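PDB 6M1T: glutathione S-transferase, which binds glutathione and, as a beta-class glutathione transferase, probably conjugates it to other compounds in bacterial detoxification. Local coordinates for residues A[1-13]-A[18-32]. Residues are numbered along the deposited sequence; the frame is centred on the assembly and turned at random.
Sequences MKLFISPGACSLA and LRETGAAFDAVKVDL. With GSH (glutathione), chain C.
Phe4 and Val28 point the same way from paired parallel strands, and Val28 CG1 meets Phe4 CE2 obliquely at 3.8 Å. Val30 CG2 comes instead to the edge of that ring, near its plane, and reaches Phe4 CB at 3.9 Å. With CG anti to the carbonyl carbon (chi1 -66°), the ring stays on the Val28 side of the sheet, its CD2-CE2 side toward the two valines. Five backbone bonds fix the register; Val28 N to Leu3 O, 2.8 Å, is the straightest, with 172° at the hydrogen. On the sheet face that carries Leu3, Ile5 and Ala27, the Leu3 and Leu18 side chains cross obliquely, CD2 of Leu3 lying 4.0 Å from CD1 of Leu18, bringing helix 12-21 against the sheet. The Met1 chain, bent at chi2 and chi3, carries CE to Leu18 CD2 (3.6 Å) and also to Ala23 CB. At the far end Leu32 CD1 packs 3.7 Å from Ser6 CB, while its CD2 lies 3.9 Å from O2 of glutathione. Shortening Leu32 to an alanine would remove both methyls and is likely to leave a gap between Ser6 and the glutathione. Beyond Ser6, Cys10 SG approaches the glutathione sulfur SG2 to 3.1 Å. Strand 2-5, helix 12-21 and strand 26-31 form the beta-alpha-beta unit that opens the thioredoxin-like glutathione-binding domain of glutathione transferases.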
loop_
_atom_site.group_PDB
_atom_site.type_symbol
_atom_site.label_atom_id
_atom_site.label_comp_id
_atom_site.label_asym_id
_atom_site.label_seq_id
_atom_site.Cartn_x
_atom_site.Cartn_y
_atom_site.Cartn_z
ATOM N N MET A 1 -9.025 -15.845 17.150
ATOM C CA MET A 1 -8.455 -15.114 16.015
ATOM C C MET A 1 -8.088 -16.143 14.935
ATOM O O MET A 1 -7.435 -17.170 15.266
ATOM C CB MET A 1 -7.197 -14.362 16.451
ATOM C CG MET A 1 -6.822 -13.235 15.556
ATOM S SD MET A 1 -6.090 -11.823 16.393
ATOM C CE MET A 1 -4.585 -12.573 17.005
ATOM N N LYS A 2 -8.531 -15.912 13.707
ATOM C CA LYS A 2 -8.257 -16.830 12.578
ATOM C C LYS A 2 -7.527 -16.014 11.515
ATOM O O LYS A 2 -8.070 -14.980 11.056
ATOM C CB LYS A 2 -9.524 -17.397 11.933
ATOM C CG LYS A 2 -10.402 -18.306 12.779
ATOM C CD LYS A 2 -11.415 -19.038 11.926
ATOM C CE LYS A 2 -12.744 -19.239 12.615
ATOM N NZ LYS A 2 -13.574 -18.013 12.495
ATOM N N LEU A 3 -6.374 -16.493 11.107
ATOM C CA LEU A 3 -5.676 -16.002 9.912
ATOM C C LEU A 3 -5.939 -16.937 8.721
ATOM O O LEU A 3 -5.691 -18.132 8.846
ATOM C CB LEU A 3 -4.175 -15.942 10.209
ATOM C CG LEU A 3 -3.372 -15.380 9.055
ATOM C CD1 LEU A 3 -3.645 -13.878 8.847
ATOM C CD2 LEU A 3 -1.886 -15.654 9.283
ATOM N N PHE A 4 -6.400 -16.368 7.600
ATOM C CA PHE A 4 -6.673 -17.081 6.340
ATOM C C PHE A 4 -5.448 -16.973 5.467
ATOM O O PHE A 4 -5.003 -15.840 5.230
ATOM C CB PHE A 4 -7.932 -16.545 5.649
ATOM C CG PHE A 4 -9.162 -16.821 6.464
ATOM C CD1 PHE A 4 -9.504 -16.010 7.534
ATOM C CD2 PHE A 4 -9.930 -17.945 6.209
ATOM C CE1 PHE A 4 -10.625 -16.292 8.300
ATOM C CE2 PHE A 4 -11.052 -18.217 6.970
ATOM C CZ PHE A 4 -11.397 -17.394 8.019
ATOM N N ILE A 5 -4.913 -18.131 5.100
ATOM C CA ILE A 5 -3.631 -18.263 4.386
ATOM C C ILE A 5 -3.775 -19.087 3.111
ATOM O O ILE A 5 -4.692 -19.899 2.981
ATOM C CB ILE A 5 -2.550 -18.873 5.301
ATOM C CG1 ILE A 5 -2.797 -20.334 5.670
ATOM C CG2 ILE A 5 -2.378 -18.007 6.530
ATOM C CD1 ILE A 5 -1.515 -21.037 6.139
ATOM N N SER A 6 -2.749 -18.943 2.280
ATOM C CA SER A 6 -2.366 -19.916 1.234
ATOM C C SER A 6 -0.851 -20.120 1.352
ATOM O O SER A 6 -0.096 -19.158 1.383
ATOM C CB SER A 6 -2.803 -19.392 -0.116
ATOM O OG SER A 6 -2.461 -20.346 -1.106
ATOM N N PRO A 7 -0.346 -21.364 1.495
ATOM C CA PRO A 7 1.076 -21.562 1.817
ATOM C C PRO A 7 2.001 -20.830 0.858
ATOM O O PRO A 7 1.866 -20.969 -0.362
ATOM C CB PRO A 7 1.287 -23.073 1.719
ATOM C CG PRO A 7 -0.086 -23.615 1.992
ATOM C CD PRO A 7 -1.060 -22.638 1.344
ATOM N N GLY A 8 2.933 -20.080 1.419
ATOM C CA GLY A 8 3.983 -19.410 0.638
ATOM C C GLY A 8 3.521 -18.072 0.077
ATOM O O GLY A 8 4.401 -17.322 -0.454
ATOM N N ALA A 9 2.223 -17.737 0.201
ATOM C CA ALA A 9 1.655 -16.478 -0.343
ATOM C C ALA A 9 2.013 -15.344 0.610
ATOM O O ALA A 9 2.718 -15.615 1.623
ATOM C CB ALA A 9 0.163 -16.622 -0.555
ATOM N N CYS A 10 1.575 -14.103 0.326
ATOM C CA CYS A 10 1.967 -12.948 1.172
ATOM C C CYS A 10 1.329 -13.092 2.564
ATOM O O CYS A 10 1.825 -12.405 3.534
ATOM C CB CYS A 10 1.625 -11.627 0.502
ATOM S SG CYS A 10 -0.154 -11.595 0.210
ATOM N N SER A 11 0.346 -13.992 2.738
ATOM C CA SER A 11 -0.220 -14.377 4.067
ATOM C C SER A 11 0.818 -14.981 5.027
ATOM O O SER A 11 0.565 -14.960 6.285
ATOM C CB SER A 11 -1.425 -15.295 3.925
ATOM O OG SER A 11 -1.165 -16.367 3.048
ATOM N N LEU A 12 1.928 -15.516 4.509
ATOM C CA LEU A 12 3.033 -15.990 5.398
ATOM C C LEU A 12 3.477 -14.854 6.328
ATOM O O LEU A 12 3.880 -15.133 7.446
ATOM C CB LEU A 12 4.153 -16.551 4.531
ATOM C CG LEU A 12 5.390 -17.092 5.242
ATOM C CD1 LEU A 12 5.061 -18.244 6.194
ATOM C CD2 LEU A 12 6.383 -17.546 4.200
ATOM N N ALA A 13 3.387 -13.585 5.906
ATOM C CA ALA A 13 3.922 -12.467 6.700
ATOM C C ALA A 13 3.178 -12.345 8.033
ATOM O O ALA A 13 3.809 -12.455 9.107
ATOM C CB ALA A 13 3.931 -11.175 5.919
ATOM N N LEU A 18 2.252 -13.315 14.005
ATOM C CA LEU A 18 1.480 -13.909 15.115
ATOM C C LEU A 18 2.378 -14.851 15.932
ATOM O O LEU A 18 2.181 -14.889 17.174
ATOM C CB LEU A 18 0.255 -14.639 14.553
ATOM C CG LEU A 18 -0.827 -13.700 14.030
ATOM C CD1 LEU A 18 -1.782 -14.444 13.125
ATOM C CD2 LEU A 18 -1.570 -13.043 15.170
ATOM N N ARG A 19 3.243 -15.616 15.274
ATOM C CA ARG A 19 4.246 -16.479 15.966
ATOM C C ARG A 19 5.230 -15.590 16.760
ATOM O O ARG A 19 5.609 -16.007 17.859
ATOM C CB ARG A 19 4.987 -17.396 15.001
ATOM C CG ARG A 19 4.069 -18.491 14.458
ATOM C CD ARG A 19 4.731 -19.523 13.585
ATOM N NE ARG A 19 3.678 -20.388 13.059
ATOM C CZ ARG A 19 3.246 -21.517 13.604
ATOM N NH1 ARG A 19 3.819 -21.998 14.689
ATOM N NH2 ARG A 19 2.237 -22.151 13.040
ATOM N N GLU A 20 5.597 -14.417 16.243
ATOM C CA GLU A 20 6.511 -13.454 16.912
ATOM C C GLU A 20 5.839 -12.826 18.141
ATOM O O GLU A 20 6.576 -12.448 19.101
ATOM C CB GLU A 20 7.046 -12.419 15.919
ATOM C CG GLU A 20 8.120 -12.955 14.994
ATOM C CD GLU A 20 9.546 -13.046 15.585
ATOM O OE1 GLU A 20 9.828 -12.391 16.611
ATOM O OE2 GLU A 20 10.367 -13.737 14.999
ATOM N N THR A 21 4.519 -12.693 18.168
ATOM C CA THR A 21 3.814 -12.065 19.304
ATOM C C THR A 21 3.274 -13.095 20.316
ATOM O O THR A 21 2.904 -12.677 21.437
ATOM C CB THR A 21 2.704 -11.123 18.816
ATOM O OG1 THR A 21 1.698 -11.918 18.203
ATOM C CG2 THR A 21 3.229 -10.043 17.893
ATOM N N GLY A 22 3.132 -14.363 19.938
ATOM C CA GLY A 22 2.584 -15.407 20.823
ATOM C C GLY A 22 1.068 -15.334 20.916
ATOM O O GLY A 22 0.514 -15.871 21.852
ATOM N N ALA A 23 0.392 -14.677 19.986
ATOM C CA ALA A 23 -1.080 -14.552 19.998
ATOM C C ALA A 23 -1.699 -15.944 19.801
ATOM O O ALA A 23 -1.100 -16.781 19.117
ATOM C CB ALA A 23 -1.539 -13.593 18.932
ATOM N N ALA A 24 -2.851 -16.184 20.427
ATOM C CA ALA A 24 -3.689 -17.370 20.164
ATOM C C ALA A 24 -4.259 -17.179 18.758
ATOM O O ALA A 24 -4.841 -16.090 18.474
ATOM C CB ALA A 24 -4.783 -17.506 21.216
ATOM N N PHE A 25 -4.099 -18.165 17.883
ATOM C CA PHE A 25 -4.681 -18.057 16.523
ATOM C C PHE A 25 -4.812 -19.431 15.875
ATOM O O PHE A 25 -4.105 -20.408 16.221
ATOM C CB PHE A 25 -3.846 -17.075 15.680
ATOM C CG PHE A 25 -2.553 -17.643 15.166
ATOM C CD1 PHE A 25 -1.432 -17.673 15.964
ATOM C CD2 PHE A 25 -2.456 -18.158 13.872
ATOM C CE1 PHE A 25 -0.240 -18.205 15.505
ATOM C CE2 PHE A 25 -1.240 -18.634 13.388
ATOM C CZ PHE A 25 -0.150 -18.713 14.216
ATOM N N ASP A 26 -5.728 -19.481 14.921
ATOM C CA ASP A 26 -5.885 -20.608 13.993
ATOM C C ASP A 26 -5.329 -20.115 12.661
ATOM O O ASP A 26 -5.609 -18.967 12.308
ATOM C CB ASP A 26 -7.344 -21.047 13.866
ATOM C CG ASP A 26 -7.964 -21.447 15.183
ATOM O OD1 ASP A 26 -7.247 -22.071 15.980
ATOM O OD2 ASP A 26 -9.155 -21.155 15.374
ATOM N N ALA A 27 -4.583 -20.950 11.963
ATOM C CA ALA A 27 -4.180 -20.704 10.573
ATOM C C ALA A 27 -5.089 -21.564 9.702
ATOM O O ALA A 27 -4.991 -22.781 9.823
ATOM C CB ALA A 27 -2.728 -21.039 10.364
ATOM N N VAL A 28 -5.921 -20.950 8.860
ATOM C CA VAL A 28 -6.945 -21.670 8.054
ATOM C C VAL A 28 -6.578 -21.527 6.576
ATOM O O VAL A 28 -6.436 -20.394 6.130
ATOM C CB VAL A 28 -8.322 -21.081 8.408
ATOM C CG1 VAL A 28 -9.433 -21.649 7.571
ATOM C CG2 VAL A 28 -8.606 -21.308 9.900
ATOM N N LYS A 29 -6.401 -22.644 5.859
ATOM C CA LYS A 29 -6.001 -22.652 4.429
ATOM C C LYS A 29 -7.213 -22.299 3.543
ATOM O O LYS A 29 -8.359 -22.717 3.823
ATOM C CB LYS A 29 -5.350 -23.984 4.047
ATOM C CG LYS A 29 -4.015 -24.239 4.737
ATOM C CD LYS A 29 -3.251 -25.443 4.174
ATOM C CE LYS A 29 -3.421 -26.711 4.982
ATOM N NZ LYS A 29 -2.595 -26.680 6.218
ATOM N N VAL A 30 -6.953 -21.513 2.510
ATOM C CA VAL A 30 -7.929 -21.197 1.433
ATOM C C VAL A 30 -7.387 -21.756 0.119
ATOM O O VAL A 30 -6.183 -21.532 -0.202
ATOM C CB VAL A 30 -8.153 -19.682 1.314
ATOM C CG1 VAL A 30 -9.210 -19.344 0.260
ATOM C CG2 VAL A 30 -8.499 -19.068 2.670
ATOM N N ASP A 31 -8.288 -22.318 -0.676
ATOM C CA ASP A 31 -8.020 -22.715 -2.077
ATOM C C ASP A 31 -8.286 -21.467 -2.900
ATOM O O ASP A 31 -9.435 -21.033 -2.923
ATOM C CB ASP A 31 -8.907 -23.890 -2.527
ATOM C CG ASP A 31 -8.543 -24.377 -3.926
ATOM O OD1 ASP A 31 -8.271 -23.494 -4.816
ATOM O OD2 ASP A 31 -8.460 -25.629 -4.122
ATOM N N LEU A 32 -7.248 -20.838 -3.420
ATOM C CA LEU A 32 -7.389 -19.489 -4.061
ATOM C C LEU A 32 -8.130 -19.629 -5.408
ATOM O O LEU A 32 -8.751 -18.640 -5.863
ATOM C CB LEU A 32 -5.988 -18.889 -4.187
ATOM C CG LEU A 32 -5.403 -18.380 -2.870
ATOM C CD1 LEU A 32 -4.060 -17.734 -3.129
ATOM C CD2 LEU A 32 -6.386 -17.431 -2.151
HETATM N N1 GSH C . -3.158 -5.722 -1.310
HETATM C CA1 GSH C . -3.371 -7.033 -0.671
HETATM C C1 GSH C . -2.613 -7.096 0.662
HETATM O O11 GSH C . -1.634 -6.345 0.768
HETATM O O12 GSH C . -3.051 -7.913 1.541
HETATM C CB1 GSH C . -2.881 -8.110 -1.643
HETATM C CG1 GSH C . -3.317 -9.509 -1.300
HETATM C CD1 GSH C . -2.957 -10.457 -2.442
HETATM O OE1 GSH C . -2.758 -10.069 -3.601
HETATM N N2 GSH C . -2.926 -11.743 -2.123
HETATM C CA2 GSH C . -2.687 -12.837 -3.043
HETATM C C2 GSH C . -3.972 -13.563 -3.404
HETATM O O2 GSH C . -4.755 -13.903 -2.517
HETATM C CB2 GSH C . -1.661 -13.824 -2.489
HETATM S SG2 GSH C . 0.040 -13.176 -2.465
HETATM N N3 GSH C . -4.212 -13.718 -4.693
HETATM C CA3 GSH C . -5.371 -14.418 -5.190
HETATM C C3 GSH C . -6.183 -13.587 -6.187
HETATM O O31 GSH C . -5.903 -12.376 -6.298
HETATM O O32 GSH C . -7.095 -14.174 -6.807
#